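Local coordinates for protein monosaccharide-transporting ATPase (Actinobacillus succinogenes, PDB 5DTE) that binds D-allose in the cleft between its two lobes, probably as the periplasmic solute-binding component of an ABC sugar transporter, at residues Met33-Asn38 with Glu65-Thr70. Numbering follows the deposited sequence.
Sequences MKTLSN and EKEDST. With ALL (beta-D-allopyranose), chain E.
Glu67 lies across the side chains of Lys34 and Thr35 and ends at the bound allose. Its CG lies anti to the backbone N (chi1 -168°) and the chain stays extended beyond, a length that suits glutamate to carrying a carboxylate from the turn into the sugar site. There OE1 accepts a hydrogen bond from allose O6 at 2.8 Å. Thr35 packs against the carbon chain: its methyl CG2 lies 3.7 Å from Glu67 CD, while OG1 turns to the backbone and accepts from Ser37 N at 3.1 Å in an ST turn, so the branched residue serves both apolar and polar neighbours. Lys34, also extended beyond CG, runs obliquely to Glu67, its long chain carrying the ammonium group from the backbone to the sugar's anomeric hydroxyl, O1, to which NZ donates at 3.1 Å. Lys34 NZ and Glu67 OE1 stay 4.6 Å apart, beyond a salt bridge, but their opposite charges probably favour each other while each grips a different hydroxyl. Farther from the sugar, at the backbone, Glu67 CA points its hydrogen almost straight at Lys34 O in a CA-H...O contact of 3.4 Å. Asp116, Arg174 and Asp250 also bind the sugar. The two loops follow the adjacent parallel strands 28-33 and 58-63 and lead into helices 39-54 and 70-82, placing the contact at the C-terminal ends of these strands in the six-stranded sheet, facing the cleft.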
loop_
_atom_site.group_PDB
_atom_site.type_symbol
_atom_site.label_atom_id
_atom_site.label_comp_id
_atom_site.label_asym_id
_atom_site.label_seq_id
_atom_site.Cartn_x
_atom_site.Cartn_y
_atom_site.Cartn_z
ATOM N N MET A 33 -6.083 -9.574 -7.804
ATOM C CA MET A 33 -5.677 -8.226 -7.434
ATOM C C MET A 33 -6.799 -7.202 -7.558
ATOM O O MET A 33 -7.628 -7.278 -8.456
ATOM C CB MET A 33 -4.472 -7.816 -8.284
ATOM C CG MET A 33 -3.312 -8.763 -8.115
ATOM S SD MET A 33 -1.924 -8.428 -9.179
ATOM C CE MET A 33 -1.346 -6.888 -8.489
ATOM N N LYS A 34 -6.809 -6.239 -6.645
ATOM C CA LYS A 34 -7.858 -5.232 -6.616
ATOM C C LYS A 34 -7.720 -4.233 -7.765
ATOM O O LYS A 34 -8.705 -3.612 -8.183
ATOM C CB LYS A 34 -7.863 -4.510 -5.261
ATOM C CG LYS A 34 -6.601 -3.773 -4.868
ATOM C CD LYS A 34 -6.597 -3.485 -3.365
ATOM C CE LYS A 34 -5.746 -2.265 -3.026
ATOM N NZ LYS A 34 -5.762 -1.927 -1.572
ATOM N N THR A 35 -6.506 -4.102 -8.295
ATOM C CA THR A 35 -6.271 -3.221 -9.434
ATOM C C THR A 35 -4.900 -3.474 -10.073
ATOM O O THR A 35 -4.045 -4.139 -9.498
ATOM C CB THR A 35 -6.383 -1.716 -9.025
ATOM O OG1 THR A 35 -6.449 -0.892 -10.196
ATOM C CG2 THR A 35 -5.205 -1.285 -8.144
ATOM N N LEU A 36 -4.724 -2.952 -11.279
ATOM C CA LEU A 36 -3.432 -2.927 -11.947
ATOM C C LEU A 36 -3.185 -1.528 -12.514
ATOM O O LEU A 36 -2.122 -1.262 -13.088
ATOM C CB LEU A 36 -3.365 -3.964 -13.065
ATOM C CG LEU A 36 -2.847 -5.371 -12.777
ATOM C CD1 LEU A 36 -2.802 -6.141 -14.080
ATOM C CD2 LEU A 36 -1.472 -5.357 -12.109
ATOM N N SER A 37 -4.189 -0.656 -12.354
ATOM C CA SER A 37 -4.120 0.752 -12.754
ATOM C C SER A 37 -2.997 1.492 -12.039
ATOM O O SER A 37 -2.408 2.417 -12.594
ATOM C CB SER A 37 -5.454 1.454 -12.475
ATOM O OG SER A 37 -6.522 0.851 -13.186
ATOM N N ASN A 38 -2.718 1.086 -10.803
ATOM C CA ASN A 38 -1.606 1.629 -10.028
ATOM C C ASN A 38 -0.268 1.103 -10.547
ATOM O O ASN A 38 -0.178 -0.033 -10.997
ATOM C CB ASN A 38 -1.770 1.282 -8.541
ATOM C CG ASN A 38 -0.949 2.190 -7.628
ATOM O OD1 ASN A 38 -0.050 2.913 -8.077
ATOM N ND2 ASN A 38 -1.266 2.165 -6.338
ATOM N N GLU A 65 -12.325 -5.012 -11.688
ATOM C CA GLU A 65 -12.509 -3.946 -12.669
ATOM C C GLU A 65 -12.427 -2.551 -12.048
ATOM O O GLU A 65 -11.539 -1.784 -12.398
ATOM C CB GLU A 65 -13.817 -4.151 -13.431
ATOM C CG GLU A 65 -13.677 -5.251 -14.484
ATOM C CD GLU A 65 -14.985 -5.662 -15.111
ATOM O OE1 GLU A 65 -15.619 -4.808 -15.772
ATOM O OE2 GLU A 65 -15.366 -6.843 -14.946
ATOM N N LYS A 66 -13.306 -2.188 -11.131
ATOM C CA LYS A 66 -12.998 -0.965 -10.399
ATOM C C LYS A 66 -12.237 -1.376 -9.136
ATOM O O LYS A 66 -12.379 -2.504 -8.637
ATOM C CB LYS A 66 -14.247 -0.093 -10.098
ATOM C CG LYS A 66 -15.475 -0.769 -9.513
ATOM C CD LYS A 66 -16.603 0.254 -9.284
ATOM C CE LYS A 66 -17.789 -0.337 -8.507
ATOM N NZ LYS A 66 -17.662 -0.258 -7.016
ATOM N N GLU A 67 -11.380 -0.479 -8.661
ATOM C CA GLU A 67 -10.527 -0.802 -7.535
ATOM C C GLU A 67 -11.381 -1.069 -6.316
ATOM O O GLU A 67 -11.052 -1.934 -5.515
ATOM C CB GLU A 67 -9.529 0.319 -7.256
ATOM C CG GLU A 67 -8.431 -0.103 -6.289
ATOM C CD GLU A 67 -7.348 0.951 -6.088
ATOM O OE1 GLU A 67 -6.589 0.823 -5.102
ATOM O OE2 GLU A 67 -7.256 1.900 -6.903
ATOM N N ASP A 68 -12.499 -0.347 -6.207
ATOM C CA ASP A 68 -13.367 -0.415 -5.026
ATOM C C ASP A 68 -14.508 -1.441 -5.097
ATOM O O ASP A 68 -15.263 -1.576 -4.142
ATOM C CB ASP A 68 -13.958 0.970 -4.721
ATOM C CG ASP A 68 -14.591 1.621 -5.931
ATOM O OD1 ASP A 68 -14.710 0.955 -6.973
ATOM O OD2 ASP A 68 -14.986 2.801 -5.836
ATOM N N SER A 69 -14.643 -2.178 -6.194
ATOM C CA SER A 69 -15.701 -3.181 -6.220
ATOM C C SER A 69 -15.260 -4.408 -5.461
ATOM O O SER A 69 -14.503 -5.235 -5.975
ATOM C CB SER A 69 -16.105 -3.574 -7.635
ATOM O OG SER A 69 -17.328 -4.298 -7.582
ATOM N N THR A 70 -15.741 -4.501 -4.227
ATOM C CA THR A 70 -15.486 -5.638 -3.362
ATOM C C THR A 70 -16.116 -6.929 -3.878
ATOM O O THR A 70 -15.461 -7.956 -3.916
ATOM C CB THR A 70 -16.024 -5.376 -1.947
ATOM O OG1 THR A 70 -15.270 -4.323 -1.326
ATOM C CG2 THR A 70 -15.953 -6.650 -1.104
HETATM C C1 ALL E . -2.525 0.108 -0.784
HETATM C C2 ALL E . -1.132 -0.389 -1.123
HETATM C C3 ALL E . -0.399 0.544 -2.012
HETATM C C4 ALL E . -1.227 1.007 -3.169
HETATM C C5 ALL E . -2.495 1.637 -2.619
HETATM C C6 ALL E . -3.328 2.322 -3.654
HETATM O O1 ALL E . -3.267 -0.867 -0.161
HETATM O O2 ALL E . -0.396 -0.503 0.115
HETATM O O3 ALL E . -0.018 1.724 -1.237
HETATM O O4 ALL E . -0.491 1.958 -3.954
HETATM O O5 ALL E . -3.265 0.569 -1.996
HETATM O O6 ALL E . -3.948 1.351 -4.470
#